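Local structure of hookworm platelet inhibitor 1 (Ancylostoma caninum, 4TPV) at residues Arg27-Thr41 with Val165-Gly178. The protein inhibits platelet aggregation and the adhesion of resting platelets to fibrinogen and collagen, possibly by binding platelet integrins. Numbering follows the deposited sequence.
Sequences RAAFARNYKTSKMRT and VTCDDDWQNLLCIG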
ATOM      1  N   ARG A  27      -2.700  -1.723  -7.679  1.00  9.55           N
ATOM      2  CA  ARG A  27      -1.631  -1.018  -8.394  1.00  9.32           C
ATOM      3  C   ARG A  27      -1.557  -1.430  -9.881  1.00  8.27           C
ATOM      4  O   ARG A  27      -1.279  -0.606 -10.751  1.00  7.53           O
ATOM      5  CB  ARG A  27      -0.286  -1.244  -7.663  1.00  7.08           C
ATOM      6  CG  ARG A  27      -0.249  -0.567  -6.296  1.00  9.40           C
ATOM      7  CD  ARG A  27       0.946  -1.018  -5.438  1.00  7.48           C
ATOM      8  NE  ARG A  27       2.221  -0.601  -6.022  1.00  8.72           N
ATOM      9  CZ  ARG A  27       2.750   0.617  -5.875  1.00 10.86           C
ATOM     10  NH1 ARG A  27       2.101   1.537  -5.166  1.00  7.12           N
ATOM     11  NH2 ARG A  27       3.902   0.929  -6.465  1.00  9.83           N
ATOM     12  N   ALA A  28      -1.826  -2.703 -10.179  1.00  9.50           N
ATOM     13  CA  ALA A  28      -1.886  -3.164 -11.567  1.00 10.77           C
ATOM     14  C   ALA A  28      -3.078  -2.542 -12.312  1.00 11.69           C
ATOM     15  O   ALA A  28      -2.949  -2.128 -13.461  1.00 11.62           O
ATOM     16  CB  ALA A  28      -1.971  -4.687 -11.603  1.00  9.53           C
ATOM     17  N   ALA A  29      -4.234  -2.503 -11.657  1.00  9.68           N
ATOM     18  CA  ALA A  29      -5.410  -1.875 -12.260  1.00 10.34           C
ATOM     19  C   ALA A  29      -5.104  -0.417 -12.510  1.00 11.48           C
ATOM     20  O   ALA A  29      -5.391   0.124 -13.578  1.00 11.80           O
ATOM     21  CB  ALA A  29      -6.628  -2.024 -11.357  1.00 11.99           C
ATOM     22  N   PHE A  30      -4.512   0.228 -11.510  1.00  9.14           N
ATOM     23  CA  PHE A  30      -4.197   1.639 -11.645  1.00  9.14           C
ATOM     24  C   PHE A  30      -3.179   1.872 -12.759  1.00  9.39           C
ATOM     25  O   PHE A  30      -3.340   2.790 -13.574  1.00 12.70           O
ATOM     26  CB  PHE A  30      -3.673   2.198 -10.323  1.00 10.47           C
ATOM     27  CG  PHE A  30      -3.737   3.689 -10.256  1.00  9.57           C
ATOM     28  CD1 PHE A  30      -2.694   4.459 -10.726  1.00 10.76           C
ATOM     29  CD2 PHE A  30      -4.844   4.313  -9.721  1.00  9.38           C
ATOM     30  CE1 PHE A  30      -2.755   5.843 -10.652  1.00 13.31           C
ATOM     31  CE2 PHE A  30      -4.913   5.685  -9.640  1.00 10.21           C
ATOM     32  CZ  PHE A  30      -3.878   6.451 -10.115  1.00 10.37           C
ATOM     33  N   ALA A  31      -2.149   1.034 -12.840  1.00  9.77           N
ATOM     34  CA  ALA A  31      -1.098   1.225 -13.843  1.00  8.42           C
ATOM     35  C   ALA A  31      -1.629   1.091 -15.271  1.00  9.33           C
ATOM     36  O   ALA A  31      -1.212   1.828 -16.168  1.00 13.34           O
ATOM     37  CB  ALA A  31       0.061   0.218 -13.619  1.00 10.24           C
ATOM     38  N   ARG A  32      -2.522   0.132 -15.477  1.00 12.52           N
ATOM     39  CA  ARG A  32      -3.079  -0.081 -16.806  1.00 11.70           C
ATOM     40  C   ARG A  32      -4.057   1.025 -17.176  1.00 14.42           C
ATOM     41  O   ARG A  32      -4.070   1.472 -18.323  1.00 15.52           O
ATOM     42  CB  ARG A  32      -3.756  -1.452 -16.901  1.00 11.56           C
ATOM     43  CG  ARG A  32      -4.324  -1.754 -18.306  1.00 14.91           C
ATOM     44  CD  ARG A  32      -3.198  -2.072 -19.322  1.00 18.05           C
ATOM     45  NE  ARG A  32      -2.652  -3.416 -19.179  1.00 22.31           N
ATOM     46  CZ  ARG A  32      -1.525  -3.835 -19.746  1.00 24.96           C
ATOM     47  NH1 ARG A  32      -0.813  -3.012 -20.506  1.00 24.67           N
ATOM     48  NH2 ARG A  32      -1.101  -5.082 -19.551  1.00 24.09           N
ATOM     49  N   ASN A  33      -4.860   1.483 -16.218  1.00 11.82           N
ATOM     50  CA  ASN A  33      -5.918   2.437 -16.562  1.00 12.96           C
ATOM     51  C   ASN A  33      -5.420   3.880 -16.612  1.00 15.65           C
ATOM     52  O   ASN A  33      -5.945   4.692 -17.375  1.00 17.66           O
ATOM     53  CB  ASN A  33      -7.092   2.289 -15.581  1.00 17.82           C
ATOM     54  CG  ASN A  33      -7.924   1.049 -15.868  1.00 19.55           C
ATOM     55  OD1 ASN A  33      -8.873   1.094 -16.660  1.00 20.22           O
ATOM     56  ND2 ASN A  33      -7.558  -0.072 -15.250  1.00 17.96           N
ATOM     57  N   TYR A  34      -4.400   4.205 -15.822  1.00 12.67           N
ATOM     58  CA  TYR A  34      -3.832   5.560 -15.839  1.00 11.56           C
ATOM     59  C   TYR A  34      -2.524   5.654 -16.619  1.00 13.70           C
ATOM     60  O   TYR A  34      -2.005   6.751 -16.815  1.00 20.54           O
ATOM     61  CB  TYR A  34      -3.614   6.074 -14.397  1.00 12.25           C
ATOM     62  CG  TYR A  34      -4.910   6.377 -13.675  1.00 12.37           C
ATOM     63  CD1 TYR A  34      -5.630   5.373 -13.056  1.00 11.29           C
ATOM     64  CD2 TYR A  34      -5.425   7.666 -13.640  1.00 15.12           C
ATOM     65  CE1 TYR A  34      -6.833   5.627 -12.427  1.00 11.89           C
ATOM     66  CE2 TYR A  34      -6.626   7.939 -12.988  1.00 13.57           C
ATOM     67  CZ  TYR A  34      -7.327   6.923 -12.397  1.00 12.50           C
ATOM     68  OH  TYR A  34      -8.520   7.213 -11.770  1.00 17.43           O
ATOM     69  N   LYS A  35      -1.991   4.510 -17.055  1.00 14.63           N
ATOM     70  CA  LYS A  35      -0.755   4.467 -17.839  1.00 10.95           C
ATOM     71  C   LYS A  35       0.417   5.016 -17.027  1.00 14.95           C
ATOM     72  O   LYS A  35       0.933   6.107 -17.282  1.00 16.46           O
ATOM     73  CB  LYS A  35      -0.905   5.236 -19.159  1.00 14.19           C
ATOM     74  CG  LYS A  35      -2.067   4.756 -20.020  1.00 29.92           C
ATOM     75  CD  LYS A  35      -1.991   3.257 -20.262  1.00 32.77           C
ATOM     76  CE  LYS A  35      -3.194   2.763 -21.078  1.00 37.27           C
ATOM     77  NZ  LYS A  35      -3.360   1.275 -21.002  1.00 33.02           N
ATOM     78  N   THR A  36       0.831   4.238 -16.037  1.00 13.51           N
ATOM     79  CA  THR A  36       1.906   4.634 -15.143  1.00 12.35           C
ATOM     80  C   THR A  36       3.180   3.869 -15.508  1.00 11.97           C
ATOM     81  O   THR A  36       3.157   2.637 -15.569  1.00 13.15           O
ATOM     82  CB  THR A  36       1.549   4.357 -13.664  1.00 10.30           C
ATOM     83  OG1 THR A  36       1.454   2.939 -13.443  1.00 11.05           O
ATOM     84  CG2 THR A  36       0.196   4.997 -13.301  1.00 11.60           C
ATOM     85  N   SER A  37       4.279   4.597 -15.715  1.00 10.32           N
ATOM     86  CA  SER A  37       5.486   4.026 -16.314  1.00 10.02           C
ATOM     87  C   SER A  37       6.461   3.293 -15.381  1.00 11.38           C
ATOM     88  O   SER A  37       7.370   2.632 -15.875  1.00 13.18           O
ATOM     89  CB  SER A  37       6.254   5.127 -17.036  1.00 12.53           C
ATOM     90  OG  SER A  37       6.577   6.179 -16.139  1.00 15.02           O
ATOM     91  N   LYS A  38       6.301   3.419 -14.062  1.00 10.48           N
ATOM     92  CA  LYS A  38       7.202   2.719 -13.137  1.00  9.32           C
ATOM     93  C   LYS A  38       6.528   2.408 -11.799  1.00 11.68           C
ATOM     94  O   LYS A  38       7.046   2.700 -10.712  1.00 10.97           O
ATOM     95  CB  LYS A  38       8.490   3.525 -12.947  1.00  9.56           C
ATOM     96  CG  LYS A  38       8.337   4.985 -12.584  1.00  9.92           C
ATOM     97  CD  LYS A  38       9.716   5.594 -12.327  1.00 13.11           C
ATOM     98  CE  LYS A  38       9.635   7.108 -12.207  1.00 19.06           C
ATOM     99  NZ  LYS A  38      10.996   7.697 -11.968  1.00 19.51           N
ATOM    100  N   MET A  39       5.370   1.763 -11.892  1.00  9.70           N
ATOM    101  CA  MET A  39       4.652   1.343 -10.694  1.00  8.65           C
ATOM    102  C   MET A  39       5.318   0.093 -10.154  1.00 10.73           C
ATOM    103  O   MET A  39       5.361  -0.924 -10.828  1.00 13.45           O
ATOM    104  CB  MET A  39       3.179   1.072 -10.997  1.00  9.98           C
ATOM    105  CG  MET A  39       2.372   0.719  -9.757  1.00  8.14           C
ATOM    106  SD  MET A  39       1.858   2.151  -8.801  1.00  8.75           S
ATOM    107  CE  MET A  39       0.624   2.925  -9.855  1.00 10.86           C
ATOM    108  N   ARG A  40       5.842   0.171  -8.936  1.00  8.29           N
ATOM    109  CA  ARG A  40       6.514  -0.994  -8.335  1.00  8.16           C
ATOM    110  C   ARG A  40       5.561  -2.041  -7.761  1.00  9.01           C
ATOM    111  O   ARG A  40       4.502  -1.737  -7.213  1.00 11.89           O
ATOM    112  CB  ARG A  40       7.480  -0.529  -7.235  1.00  9.74           C
ATOM    113  CG  ARG A  40       8.653   0.306  -7.811  1.00 10.86           C
ATOM    114  CD  ARG A  40       9.853   0.406  -6.883  1.00 11.37           C
ATOM    115  NE  ARG A  40      10.547  -0.885  -6.776  1.00 12.35           N
ATOM    116  CZ  ARG A  40      11.822  -1.017  -6.433  1.00 16.50           C
ATOM    117  NH1 ARG A  40      12.554   0.052  -6.176  1.00 17.33           N
ATOM    118  NH2 ARG A  40      12.361  -2.227  -6.353  1.00 18.95           N
ATOM    119  N   THR A  41       5.991  -3.293  -7.859  1.00  8.11           N
ATOM    120  CA  THR A  41       5.353  -4.378  -7.133  1.00  9.95           C
ATOM    121  C   THR A  41       5.639  -4.178  -5.662  1.00 10.28           C
ATOM    122  O   THR A  41       6.791  -3.933  -5.287  1.00 10.20           O
ATOM    123  CB  THR A  41       5.887  -5.737  -7.562  1.00  9.86           C
ATOM    124  OG1 THR A  41       5.755  -5.875  -8.977  1.00 12.37           O
ATOM    125  CG2 THR A  41       5.109  -6.868  -6.881  1.00 11.71           C
ATOM    126  N   VAL A 165      16.277  -3.996 -10.965  1.00 11.47           N
ATOM    127  CA  VAL A 165      14.828  -3.832 -11.097  1.00 11.33           C
ATOM    128  C   VAL A 165      14.372  -3.977 -12.558  1.00 13.98           C
ATOM    129  O   VAL A 165      14.897  -3.333 -13.460  1.00 13.46           O
ATOM    130  CB  VAL A 165      14.370  -2.464 -10.525  1.00 11.73           C
ATOM    131  CG1 VAL A 165      12.842  -2.273 -10.610  1.00 12.36           C
ATOM    132  CG2 VAL A 165      14.821  -2.317  -9.085  1.00 15.70           C
ATOM    133  N   THR A 166      13.381  -4.842 -12.769  1.00 11.71           N
ATOM    134  CA  THR A 166      12.899  -5.203 -14.098  1.00 11.91           C
ATOM    135  C   THR A 166      11.374  -5.237 -14.092  1.00 10.86           C
ATOM    136  O   THR A 166      10.741  -5.083 -13.046  1.00 12.76           O
ATOM    137  CB  THR A 166      13.408  -6.594 -14.550  1.00 15.47           C
ATOM    138  OG1 THR A 166      12.900  -7.592 -13.649  1.00 15.16           O
ATOM    139  CG2 THR A 166      14.926  -6.654 -14.547  1.00 17.54           C
ATOM    140  N   CYS A 167      10.782  -5.441 -15.263  1.00 11.18           N
ATOM    141  CA  CYS A 167       9.330  -5.534 -15.327  1.00 11.64           C
ATOM    142  C   CYS A 167       8.902  -6.879 -14.768  1.00 12.29           C
ATOM    143  O   CYS A 167       9.590  -7.869 -14.984  1.00 15.89           O
ATOM    144  CB  CYS A 167       8.851  -5.365 -16.762  1.00 11.46           C
ATOM    145  SG  CYS A 167       7.065  -5.063 -16.897  1.00 15.36           S
ATOM    146  N   ASP A 168       7.766  -6.906 -14.080  1.00 10.46           N
ATOM    147  CA  ASP A 168       7.307  -8.083 -13.336  1.00 12.03           C
ATOM    148  C   ASP A 168       6.290  -8.951 -14.090  1.00 13.86           C
ATOM    149  O   ASP A 168       5.105  -8.589 -14.175  1.00 10.48           O
ATOM    150  CB  ASP A 168       6.694  -7.629 -12.009  1.00 10.09           C
ATOM    151  CG  ASP A 168       6.516  -8.768 -11.019  1.00 11.33           C
ATOM    152  OD1 ASP A 168       6.681  -9.945 -11.405  1.00 12.12           O
ATOM    153  OD2 ASP A 168       6.243  -8.480  -9.836  1.00 14.35           O
ATOM    154  N   ASP A 169       6.729 -10.113 -14.591  1.00 12.89           N
ATOM    155  CA  ASP A 169       5.811 -10.959 -15.362  1.00 16.87           C
ATOM    156  C   ASP A 169       4.761 -11.612 -14.453  1.00 14.28           C
ATOM    157  O   ASP A 169       3.809 -12.239 -14.933  1.00 15.98           O
ATOM    158  CB  ASP A 169       6.567 -12.023 -16.186  1.00 26.42           C
ATOM    159  CG  ASP A 169       7.539 -12.842 -15.362  1.00 37.85           C
ATOM    160  OD1 ASP A 169       7.363 -12.932 -14.127  1.00 39.45           O
ATOM    161  OD2 ASP A 169       8.483 -13.409 -15.969  1.00 40.51           O
ATOM    162  N   ASP A 170       4.905 -11.433 -13.147  1.00 13.79           N
ATOM    163  CA  ASP A 170       3.897 -11.905 -12.197  1.00 15.02           C
ATOM    164  C   ASP A 170       2.660 -11.017 -12.166  1.00 14.84           C
ATOM    165  O   ASP A 170       1.601 -11.424 -11.676  1.00 11.80           O
ATOM    166  CB  ASP A 170       4.479 -11.964 -10.782  1.00 14.41           C
ATOM    167  CG  ASP A 170       5.434 -13.098 -10.591  1.00 20.04           C
ATOM    168  OD1 ASP A 170       5.390 -14.072 -11.374  1.00 18.43           O
ATOM    169  OD2 ASP A 170       6.219 -13.021  -9.622  1.00 19.13           O
ATOM    170  N   TRP A 171       2.811  -9.783 -12.643  1.00 11.79           N
ATOM    171  CA  TRP A 171       1.765  -8.772 -12.547  1.00  9.77           C
ATOM    172  C   TRP A 171       1.525  -8.149 -13.913  1.00 13.97           C
ATOM    173  O   TRP A 171       1.553  -6.928 -14.082  1.00 13.17           O
ATOM    174  CB  TRP A 171       2.129  -7.717 -11.485  1.00 12.46           C
ATOM    175  CG  TRP A 171       1.998  -8.304 -10.108  1.00 12.71           C
ATOM    176  CD1 TRP A 171       2.992  -8.814  -9.339  1.00 11.87           C
ATOM    177  CD2 TRP A 171       0.777  -8.529  -9.382  1.00 12.84           C
ATOM    178  NE1 TRP A 171       2.480  -9.329  -8.167  1.00 16.96           N
ATOM    179  CE2 TRP A 171       1.123  -9.159  -8.170  1.00 12.53           C
ATOM    180  CE3 TRP A 171      -0.569  -8.257  -9.640  1.00 16.47           C
ATOM    181  CZ2 TRP A 171       0.171  -9.520  -7.214  1.00 16.62           C
ATOM    182  CZ3 TRP A 171      -1.514  -8.605  -8.672  1.00 16.27           C
ATOM    183  CH2 TRP A 171      -1.137  -9.229  -7.483  1.00 13.05           C
ATOM    184  N   GLN A 172       1.314  -9.035 -14.880  1.00 12.95           N
ATOM    185  CA  GLN A 172       0.909  -8.699 -16.248  1.00 13.88           C
ATOM    186  C   GLN A 172       1.866  -7.714 -16.918  1.00 16.14           C
ATOM    187  O   GLN A 172       1.477  -6.966 -17.816  1.00 13.36           O
ATOM    188  CB  GLN A 172      -0.532  -8.146 -16.262  1.00 15.77           C
ATOM    189  CG  GLN A 172      -1.585  -9.105 -15.661  1.00 15.42           C
ATOM    190  CD  GLN A 172      -1.631  -9.064 -14.105  1.00 20.99           C
ATOM    191  OE1 GLN A 172      -1.760  -7.994 -13.505  1.00 21.14           O
ATOM    192  NE2 GLN A 172      -1.538 -10.230 -13.466  1.00 21.60           N
ATOM    193  N   ASN A 173       3.136  -7.761 -16.520  1.00 12.85           N
ATOM    194  CA  ASN A 173       4.135  -6.827 -17.029  1.00 14.54           C
ATOM    195  C   ASN A 173       3.703  -5.363 -16.912  1.00 10.19           C
ATOM    196  O   ASN A 173       4.007  -4.538 -17.790  1.00 12.75           O
ATOM    197  CB  ASN A 173       4.485  -7.176 -18.473  1.00 13.83           C
ATOM    198  CG  ASN A 173       5.217  -8.492 -18.567  1.00 24.24           C
ATOM    199  OD1 ASN A 173       4.681  -9.473 -19.073  1.00 33.52           O
ATOM    200  ND2 ASN A 173       6.440  -8.530 -18.041  1.00 20.62           N
ATOM    201  N   LEU A 174       3.053  -5.053 -15.797  1.00 11.39           N
ATOM    202  CA  LEU A 174       2.593  -3.705 -15.509  1.00 11.36           C
ATOM    203  C   LEU A 174       3.407  -3.056 -14.410  1.00 15.09           C
ATOM    204  O   LEU A 174       3.460  -1.824 -14.326  1.00 12.68           O
ATOM    205  CB  LEU A 174       1.120  -3.713 -15.088  1.00  8.92           C
ATOM    206  CG  LEU A 174       0.117  -3.994 -16.209  1.00 12.97           C
ATOM    207  CD1 LEU A 174      -1.255  -4.275 -15.622  1.00 14.82           C
ATOM    208  CD2 LEU A 174       0.077  -2.818 -17.189  1.00 15.31           C
ATOM    209  N   LEU A 175       4.027  -3.888 -13.565  1.00 11.05           N
ATOM    210  CA  LEU A 175       4.725  -3.425 -12.363  1.00 11.85           C
ATOM    211  C   LEU A 175       6.220  -3.730 -12.427  1.00  9.67           C
ATOM    212  O   LEU A 175       6.661  -4.565 -13.206  1.00 12.93           O
ATOM    213  CB  LEU A 175       4.106  -4.068 -11.110  1.00  8.87           C
ATOM    214  CG  LEU A 175       2.582  -3.981 -10.944  1.00  9.56           C
ATOM    215  CD1 LEU A 175       2.138  -4.558  -9.604  1.00 11.36           C
ATOM    216  CD2 LEU A 175       2.087  -2.545 -11.125  1.00 11.55           C
ATOM    217  N   CYS A 176       6.994  -3.020 -11.615  1.00 10.65           N
ATOM    218  CA  CYS A 176       8.448  -3.209 -11.572  1.00  9.53           C
ATOM    219  C   CYS A 176       8.839  -3.993 -10.346  1.00 10.02           C
ATOM    220  O   CYS A 176       8.436  -3.647  -9.251  1.00 11.80           O
ATOM    221  CB  CYS A 176       9.174  -1.871 -11.535  1.00  9.37           C
ATOM    222  SG  CYS A 176       8.763  -0.726 -12.860  1.00 14.71           S
ATOM    223  N   ILE A 177       9.665  -5.025 -10.516  1.00  9.54           N
ATOM    224  CA  ILE A 177      10.093  -5.855  -9.373  1.00  9.99           C
ATOM    225  C   ILE A 177      11.615  -5.879  -9.205  1.00 13.31           C
ATOM    226  O   ILE A 177      12.359  -5.846 -10.178  1.00 10.76           O
ATOM    227  CB  ILE A 177       9.565  -7.302  -9.538  1.00 11.14           C
ATOM    228  CG1 ILE A 177       9.801  -8.138  -8.278  1.00 18.22           C
ATOM    229  CG2 ILE A 177      10.154  -7.980 -10.780  1.00 11.56           C
ATOM    230  CD1 ILE A 177       8.999  -7.695  -7.086  1.00 18.27           C
ATOM    231  N   GLY A 178      12.064  -5.937  -7.955  1.00 14.97           N
ATOM    232  CA  GLY A 178      13.482  -6.056  -7.656  1.00 14.14           C
ATOM    233  C   GLY A 178      14.035  -7.445  -7.936  1.00 13.30           C
ATOM    234  O   GLY A 178      13.289  -8.393  -8.153  1.00 14.12           O
TER
HETATM  235  O   HOH W   1       4.701   0.558 -14.565  1.00 13.58           O
HETATM  236  O   HOH W   2       9.348  -3.618  -6.600  1.00 17.84           O
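Val165 lies over one face of the Arg40 guanidinium, CG1 offset toward the rim and 4.2 Å above the plane, while the backbone N of Gly178 sits near its edge and a water in its plane is held by NE; Tyr161 adds a cation-pi contact. Leu174 reaches the helix through its methyl CD1, 4.1 Å from Ala28 CB. The indole of Trp171 meets Ala28 CB and Thr41 CG2 obliquely, and the carboxylate carbon of Asp168 lies at its edge. With CG2 anti to the backbone N (chi1 -55° for OG1), Thr41 turns its hydroxyl to Asp168, donating to the anti lone pair of OD2 over 2.8 Å from OG1. Asp168 OD1 meanwhile closes an Asx turn with Asp170 N. In this CAP-superfamily protein the contact joins the end of helix 13-34 and the loop after it to the C-terminal cysteine-rich hairpin of strands 166-167 and 176-177, whose Cys167 and Cys176 are disulfide-bonded to Cys155 and Cys158, respectively. A single bridge pairs Arg40 with Cys176: Cys176 N donates to Met39 O, and Thr41 N to Cys176 O at a nearly straight 167°. A second water ties Leu174 O to Thr36 O and Met39 N. Next to the bridge, Leu175 and Met39 lie side by side, pointing the same way, with Leu175 CD2 3.6 Å from Met39 CG; Leu175 also reaches Ala31 CB. Met39 SD in turn lies over one face of the Arg27 guanidinium, toward its rim, and Arg27 NE and NH2 grip Arg40 O side-on, each at 2.8 Å.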